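Local coordinates for galactose-binding lectin (Arachis hypogaea, PDB 6VAW), which binds galactose and galactose-bearing glycans as a homotetrameric legume lectin containing calcium and manganese, at residues A[21-26]-A[37-42]; A[25-28]-A[32-35]; A[67-72]-A[85-90]. All blocks are in the same frame, centred on the assembly; numbering follows the deposited sequence.

Contact 1 (A[21-26]-A[37-42])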
# COMPACT_ATOMS: atom_id res chain seq x y z
N GLN A 21 -14.74 -6.46 22.46
CA GLN A 21 -14.79 -6.99 23.81
C GLN A 21 -15.45 -6.01 24.75
O GLN A 21 -15.10 -4.83 24.76
CB GLN A 21 -13.38 -7.35 24.34
CG GLN A 21 -12.61 -8.38 23.49
CD GLN A 21 -11.36 -8.88 24.18
OE1 GLN A 21 -10.67 -8.16 24.92
NE2 GLN A 21 -11.00 -10.12 23.88
N GLY A 22 -16.39 -6.49 25.55
CA GLY A 22 -17.07 -5.64 26.51
C GLY A 22 -18.05 -4.65 25.92
O GLY A 22 -18.79 -4.98 25.00
N ASP A 23 -18.01 -3.42 26.44
CA ASP A 23 -19.00 -2.37 26.19
C ASP A 23 -18.82 -1.54 24.89
O ASP A 23 -19.52 -0.55 24.71
CB ASP A 23 -19.05 -1.42 27.40
CG ASP A 23 -19.43 -2.13 28.71
OD1 ASP A 23 -20.21 -3.10 28.66
OD2 ASP A 23 -18.92 -1.72 29.77
N VAL A 24 -18.01 -2.02 23.94
CA VAL A 24 -17.75 -1.32 22.66
C VAL A 24 -18.97 -1.29 21.74
O VAL A 24 -19.69 -2.28 21.61
CB VAL A 24 -16.55 -1.93 21.90
CG1 VAL A 24 -16.09 -1.02 20.77
CG2 VAL A 24 -15.41 -2.20 22.83
N THR A 25 -19.16 -0.14 21.08
CA THR A 25 -20.18 0.10 20.06
C THR A 25 -19.53 0.84 18.87
O THR A 25 -18.49 1.50 19.02
CB THR A 25 -21.38 0.89 20.62
OG1 THR A 25 -20.94 2.13 21.17
CG2 THR A 25 -22.19 0.11 21.65
N VAL A 26 -20.12 0.71 17.69
CA VAL A 26 -19.69 1.41 16.50
C VAL A 26 -20.78 2.45 16.20
O VAL A 26 -21.95 2.10 16.06
CB VAL A 26 -19.38 0.48 15.30
CG1 VAL A 26 -19.09 1.30 14.03
CG2 VAL A 26 -18.21 -0.46 15.62
N LEU A 37 -21.52 5.00 28.63
CA LEU A 37 -21.69 6.13 29.55
C LEU A 37 -22.71 5.89 30.68
O LEU A 37 -22.69 6.65 31.66
CB LEU A 37 -22.14 7.37 28.74
CG LEU A 37 -21.11 8.20 27.90
CD1 LEU A 37 -19.63 7.78 28.13
CD2 LEU A 37 -21.48 8.24 26.45
N ASN A 38 -23.59 4.88 30.56
CA ASN A 38 -24.62 4.61 31.59
C ASN A 38 -24.31 3.40 32.51
O ASN A 38 -25.09 3.11 33.44
CB ASN A 38 -25.97 4.41 30.91
CG ASN A 38 -26.45 5.68 30.27
OD1 ASN A 38 -26.99 6.58 30.93
ND2 ASN A 38 -26.18 5.84 28.98
N LYS A 39 -23.13 2.75 32.31
CA LYS A 39 -22.71 1.58 33.08
C LYS A 39 -21.61 1.91 34.08
O LYS A 39 -20.67 2.65 33.73
CB LYS A 39 -22.20 0.50 32.09
CG LYS A 39 -22.18 -0.91 32.64
CD LYS A 39 -21.89 -1.94 31.55
CE LYS A 39 -21.42 -3.23 32.16
NZ LYS A 39 -20.86 -4.17 31.16
N VAL A 40 -21.69 1.31 35.30
CA VAL A 40 -20.66 1.48 36.33
C VAL A 40 -19.45 0.57 35.96
O VAL A 40 -19.65 -0.55 35.49
CB VAL A 40 -21.19 1.18 37.76
CG1 VAL A 40 -20.06 1.24 38.80
CG2 VAL A 40 -22.29 2.17 38.14
N ASN A 41 -18.20 1.08 36.13
CA ASN A 41 -16.94 0.35 35.85
C ASN A 41 -16.93 -0.23 34.42
O ASN A 41 -16.51 -1.37 34.21
CB ASN A 41 -16.72 -0.77 36.90
CG ASN A 41 -16.54 -0.29 38.32
OD1 ASN A 41 -16.54 -1.07 39.28
ND2 ASN A 41 -16.31 0.99 38.49
N SER A 42 -17.43 0.55 33.45
CA SER A 42 -17.49 0.16 32.05
C SER A 42 -16.08 -0.08 31.47
O SER A 42 -15.15 0.64 31.81
CB SER A 42 -18.21 1.22 31.23
OG SER A 42 -18.21 0.90 29.85
O HOH W 1 -18.14 -3.39 32.33
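The carboxylate of Asp-23 meets Lys-39 with one oxygen and Ser-42 with the other, joining two loops at the edge of the legume lectin jelly-roll, a beta-sandwich. One loop turns from strand 18-22 into strand 25-26; the other leads into strand 43-53 through a type II beta turn from Lys-39 to Ser-42. The backbones stay apart, with the CA atoms of Asp-23 and Ser-42 6.6 Å from each other, and side chains bridge the interval.

The tight side is at the buried serine. Ser-42 OG donates to Asp-23 OD2 over 2.7 Å, arriving on the anti side of that oxygen and 23° out of the carboxylate plane. OG reaches it because it stands anti to its own backbone N (chi1 176°). The same Asp-23 OD2 takes the backbone N of Val-43, while Ser-42 OG is also bonded to the backbone N of Asn-36, so the oxygen and the hydroxyl are each tied in at more than one point. This should hold the carboxylate's rotation and would probably favour its charged form.

The lysine side is looser. The exposed Lys-39 sends an extended chain across the aspartate side chain at about a right angle, and its CD passes 3.5 Å from Asp-23 OD1 before the ammonium group closes a salt bridge. That group uses the syn lone pair of Asp-23 OD1. Here a water takes part as well: it accepts from Lys-39 NZ at 3.1 Å, while Asp-23 OD2 and Asn-41 O, each at 3.2 Å, are among more acceptors than it has protons. The charged end of the contact is thus partly hydrated, yet the direct link between Lys-39 NZ and Asp-23 OD1 is short, 2.8 Å.

Contact 2 (A[25-28]-A[32-35])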
# COMPACT_ATOMS: atom_id res chain seq x y z
N THR A 25 -19.16 -0.14 21.08
CA THR A 25 -20.18 0.10 20.06
C THR A 25 -19.53 0.84 18.87
O THR A 25 -18.49 1.50 19.02
CB THR A 25 -21.38 0.89 20.62
OG1 THR A 25 -20.94 2.13 21.17
CG2 THR A 25 -22.19 0.11 21.65
N VAL A 26 -20.12 0.71 17.69
CA VAL A 26 -19.69 1.41 16.50
C VAL A 26 -20.78 2.45 16.20
O VAL A 26 -21.95 2.10 16.06
CB VAL A 26 -19.38 0.48 15.30
CG1 VAL A 26 -19.09 1.30 14.03
CG2 VAL A 26 -18.21 -0.46 15.62
N LEU A 27 -20.40 3.74 16.17
CA LEU A 27 -21.31 4.84 15.86
C LEU A 27 -21.56 4.91 14.34
O LEU A 27 -20.78 4.35 13.56
CB LEU A 27 -20.76 6.17 16.38
CG LEU A 27 -20.37 6.22 17.88
CD1 LEU A 27 -19.73 7.53 18.22
CD2 LEU A 27 -21.57 6.01 18.80
N SER A 28 -22.66 5.57 13.93
CA SER A 28 -23.07 5.71 12.52
C SER A 28 -22.02 6.42 11.66
O SER A 28 -21.96 6.18 10.46
CB SER A 28 -24.42 6.42 12.41
OG SER A 28 -24.58 7.45 13.37
N ILE A 32 -15.36 4.15 16.67
CA ILE A 32 -15.52 3.14 17.71
C ILE A 32 -15.64 3.89 19.02
O ILE A 32 -14.77 4.71 19.33
CB ILE A 32 -14.34 2.12 17.72
CG1 ILE A 32 -14.51 1.08 16.58
CG2 ILE A 32 -14.23 1.42 19.07
CD1 ILE A 32 -13.38 0.05 16.50
N GLN A 33 -16.70 3.61 19.79
CA GLN A 33 -16.89 4.15 21.14
C GLN A 33 -16.60 3.01 22.11
O GLN A 33 -17.27 1.98 22.05
CB GLN A 33 -18.32 4.72 21.32
CG GLN A 33 -18.47 5.39 22.67
CD GLN A 33 -19.82 6.00 22.90
OE1 GLN A 33 -20.46 5.73 23.93
NE2 GLN A 33 -20.26 6.87 21.99
N LEU A 34 -15.56 3.16 22.96
CA LEU A 34 -15.14 2.04 23.79
C LEU A 34 -15.94 1.83 25.05
O LEU A 34 -16.13 0.67 25.41
CB LEU A 34 -13.68 2.15 24.14
CG LEU A 34 -12.69 1.89 22.97
CD1 LEU A 34 -11.33 2.48 23.26
CD2 LEU A 34 -12.57 0.40 22.65
N THR A 35 -16.34 2.89 25.74
CA THR A 35 -17.10 2.69 26.99
C THR A 35 -18.58 3.08 26.87
O THR A 35 -18.98 3.84 25.99
CB THR A 35 -16.44 3.43 28.16
OG1 THR A 35 -16.35 4.83 27.86
CG2 THR A 35 -15.07 2.88 28.51
O HOH W 2 -20.13 1.98 23.66
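Thr-25 and Gln-33 face each other across a short beta hairpin, formed by strands 25-26 and 32-33 on the margin of the jelly-roll. They are an antiparallel hydrogen-bonded pair, linked by Thr-25 N to Gln-33 O at 3.0 Å and by Gln-33 N to Thr-25 O at 2.9 Å. Both bonds are close to straight, with N-H...O angles of 170° and 165°.

Their side chains lie next to each other and point the same way. Thr-25 OG1 sits between its backbone N and carbonyl carbon (chi1 57°), which brings it alongside the Gln-33 side chain, 3.7 Å from Gln-33 CB. Gln-33 runs out extended, carrying its terminal amide past the end of Leu-27. The leucine meets that amide at a slant with its two methyls, so an apolar branch borders a polar group at the rim of the hairpin. Leu-219 of strand 217-229, the next strand in the sheet, touches both Leu-27 and Gln-33.

The other face belongs to Val-26 and Ile-32, a non-hydrogen-bonded pair whose CA atoms are 4.7 Å apart. Their side chains cross obliquely and touch lightly, Val-26 CG2 to Ile-32 CG1 at 4.1 Å. Both also rest on Phe-20 of strand 18-22, and Ile-32 continues to Phe-11 and Val-46, so this face turns to the apolar interior while the threonine and glutamine face meets water.

Beyond Gln-33 the chain leaves the strand. Here a water lies 2.6 Å from Thr-25 OG1 and 3.2 Å from the backbone O of Thr-35, one of more acceptors within its reach than it has protons for.

Contact 3 (A[67-72]-A[85-90])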
# COMPACT_ATOMS: atom_id res chain seq x y z
N THR A 67 2.93 2.20 13.45
CA THR A 67 1.47 2.27 13.55
C THR A 67 1.06 3.70 13.83
O THR A 67 1.78 4.42 14.50
CB THR A 67 0.87 1.25 14.57
OG1 THR A 67 -0.56 1.26 14.50
CG2 THR A 67 1.32 1.47 16.02
N SER A 68 -0.06 4.11 13.24
CA SER A 68 -0.62 5.42 13.47
C SER A 68 -2.12 5.28 13.76
O SER A 68 -2.79 4.39 13.21
CB SER A 68 -0.38 6.35 12.28
OG SER A 68 1.00 6.50 12.00
N PHE A 69 -2.62 6.09 14.67
CA PHE A 69 -4.05 6.07 14.99
C PHE A 69 -4.47 7.44 15.46
O PHE A 69 -3.63 8.28 15.77
CB PHE A 69 -4.40 4.97 16.05
CG PHE A 69 -3.57 5.00 17.33
CD1 PHE A 69 -3.96 5.80 18.40
CD2 PHE A 69 -2.40 4.25 17.44
CE1 PHE A 69 -3.22 5.80 19.58
CE2 PHE A 69 -1.64 4.29 18.61
CZ PHE A 69 -2.07 5.05 19.68
N SER A 70 -5.80 7.67 15.44
CA SER A 70 -6.38 8.90 15.93
C SER A 70 -7.53 8.58 16.86
O SER A 70 -8.29 7.63 16.64
CB SER A 70 -6.83 9.81 14.80
OG SER A 70 -7.80 9.21 13.97
N PHE A 71 -7.63 9.36 17.92
CA PHE A 71 -8.68 9.18 18.90
C PHE A 71 -9.22 10.52 19.35
O PHE A 71 -8.64 11.57 19.03
CB PHE A 71 -8.17 8.35 20.12
CG PHE A 71 -7.13 9.01 21.00
CD1 PHE A 71 -7.49 9.97 21.95
CD2 PHE A 71 -5.79 8.63 20.92
CE1 PHE A 71 -6.53 10.58 22.75
CE2 PHE A 71 -4.82 9.23 21.74
CZ PHE A 71 -5.20 10.20 22.65
N GLU A 72 -10.29 10.46 20.15
CA GLU A 72 -10.92 11.63 20.73
C GLU A 72 -11.51 11.26 22.08
O GLU A 72 -12.16 10.22 22.21
CB GLU A 72 -11.99 12.17 19.77
CG GLU A 72 -12.63 13.48 20.21
CD GLU A 72 -13.94 13.80 19.51
OE1 GLU A 72 -14.00 13.68 18.26
OE2 GLU A 72 -14.91 14.19 20.21
N ILE A 85 -7.52 6.00 27.52
CA ILE A 85 -7.37 4.96 26.51
C ILE A 85 -5.96 4.37 26.58
O ILE A 85 -5.01 5.13 26.79
CB ILE A 85 -7.64 5.56 25.08
CG1 ILE A 85 -9.08 6.14 24.94
CG2 ILE A 85 -7.35 4.54 23.95
CD1 ILE A 85 -9.29 7.00 23.63
N ILE A 86 -5.82 3.06 26.31
CA ILE A 86 -4.50 2.43 26.20
C ILE A 86 -4.42 1.67 24.85
O ILE A 86 -5.35 0.94 24.48
CB ILE A 86 -4.11 1.54 27.40
CG1 ILE A 86 -2.61 1.04 27.27
CG2 ILE A 86 -5.12 0.38 27.68
CD1 ILE A 86 -2.07 0.19 28.44
N PHE A 87 -3.34 1.92 24.10
CA PHE A 87 -3.01 1.17 22.90
C PHE A 87 -2.17 0.01 23.42
O PHE A 87 -1.13 0.26 24.04
CB PHE A 87 -2.26 2.03 21.86
CG PHE A 87 -1.56 1.20 20.82
CD1 PHE A 87 -2.30 0.47 19.89
CD2 PHE A 87 -0.18 1.13 20.77
CE1 PHE A 87 -1.64 -0.30 18.91
CE2 PHE A 87 0.47 0.36 19.78
CZ PHE A 87 -0.26 -0.36 18.88
N PHE A 88 -2.63 -1.24 23.25
CA PHE A 88 -1.88 -2.31 23.89
C PHE A 88 -1.64 -3.51 22.98
O PHE A 88 -2.24 -3.66 21.92
CB PHE A 88 -2.58 -2.76 25.20
CG PHE A 88 -3.87 -3.54 25.00
CD1 PHE A 88 -5.04 -2.89 24.61
CD2 PHE A 88 -3.92 -4.90 25.21
CE1 PHE A 88 -6.23 -3.61 24.37
CE2 PHE A 88 -5.11 -5.62 25.02
CZ PHE A 88 -6.27 -4.97 24.61
N ILE A 89 -0.69 -4.34 23.42
CA ILE A 89 -0.19 -5.56 22.80
C ILE A 89 -0.29 -6.63 23.84
O ILE A 89 0.17 -6.40 24.95
CB ILE A 89 1.25 -5.43 22.30
CG1 ILE A 89 1.52 -4.07 21.66
CG2 ILE A 89 1.58 -6.58 21.34
CD1 ILE A 89 3.07 -3.75 21.49
N ALA A 90 -0.93 -7.75 23.54
CA ALA A 90 -1.12 -8.76 24.59
C ALA A 90 -1.17 -10.17 24.00
O ALA A 90 -1.29 -10.30 22.79
CB ALA A 90 -2.41 -8.45 25.37
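Phe-69 and Phe-87 meet in the middle of the legume lectin beta-sandwich, where strand 64-74 of one sheet lies over strand 84-91 of the other. No hydrogen bond joins the two strands. The axes of segments 67-72 and 85-90 come within 10.1 Å and run nearly antiparallel, at 162°, so the two segments meet through their side chains.

In the first shell, Phe-69 reaches Phe-87 with the far end of its ring. Its CE2 stands over one face of the Phe-87 ring, 3.8 Å above the plane and displaced toward the rim, while Phe-69 CZ lies 3.7 Å from Phe-87 CB. The rings are oblique, with planes at 34°. Thr-67 and Phe-87 approach each other from opposite directions, the methyl Thr-67 CG2 lying 3.7 Å from Phe-87 CZ. Two residues away from the phenylalanine pair on each strand, Phe-71 and Ile-85 slide past each other in opposite directions.

The next shell sets these groups in place. Thr-67 OG1 is bonded to the backbone O of Ser-224 and to Trp-223 NE1, which fixes the hydroxyl and leaves the methyl turned to the aromatic ring. Phe-206 of strand 201-209 meets both Phe-69, edge-to-face, and Phe-87; Phe-71 packs on Val-161 and Val-163 and meets the ring of Phe-122. Further out, Ile-85 lies about 7 Å from Glu-121, a manganese ligand, side chain to side chain. At this end of the core the methyl Ile-85 CD1 rests 3.9 Å from both Phe-71 CB and Phe-71 CD1.

Overall arrangement
Contact 3 lies in the core of the sandwich, wholly buried and apolar, and spans its two sheets. Contacts 1 and 2 lie at the periphery, their centres about 17 and 15 Å from that of contact 3, and neither touches it. These two touch each other and share Thr-25 and Val-26: Val-24 packs against Ile-32 and Leu-34, and Ser-42 OG lies 3.5 Å from Thr-35 CB. Their chemistry differs all the same. Contact 1 joins loops through charge and hydroxyl, contact 2 pairs backbones in a hairpin, and both include water. Strand 217-229 puts the hairpin and strand 64-74 in one sheet, while strand 84-91 shares the other with strand 18-22, where contact 1 begins.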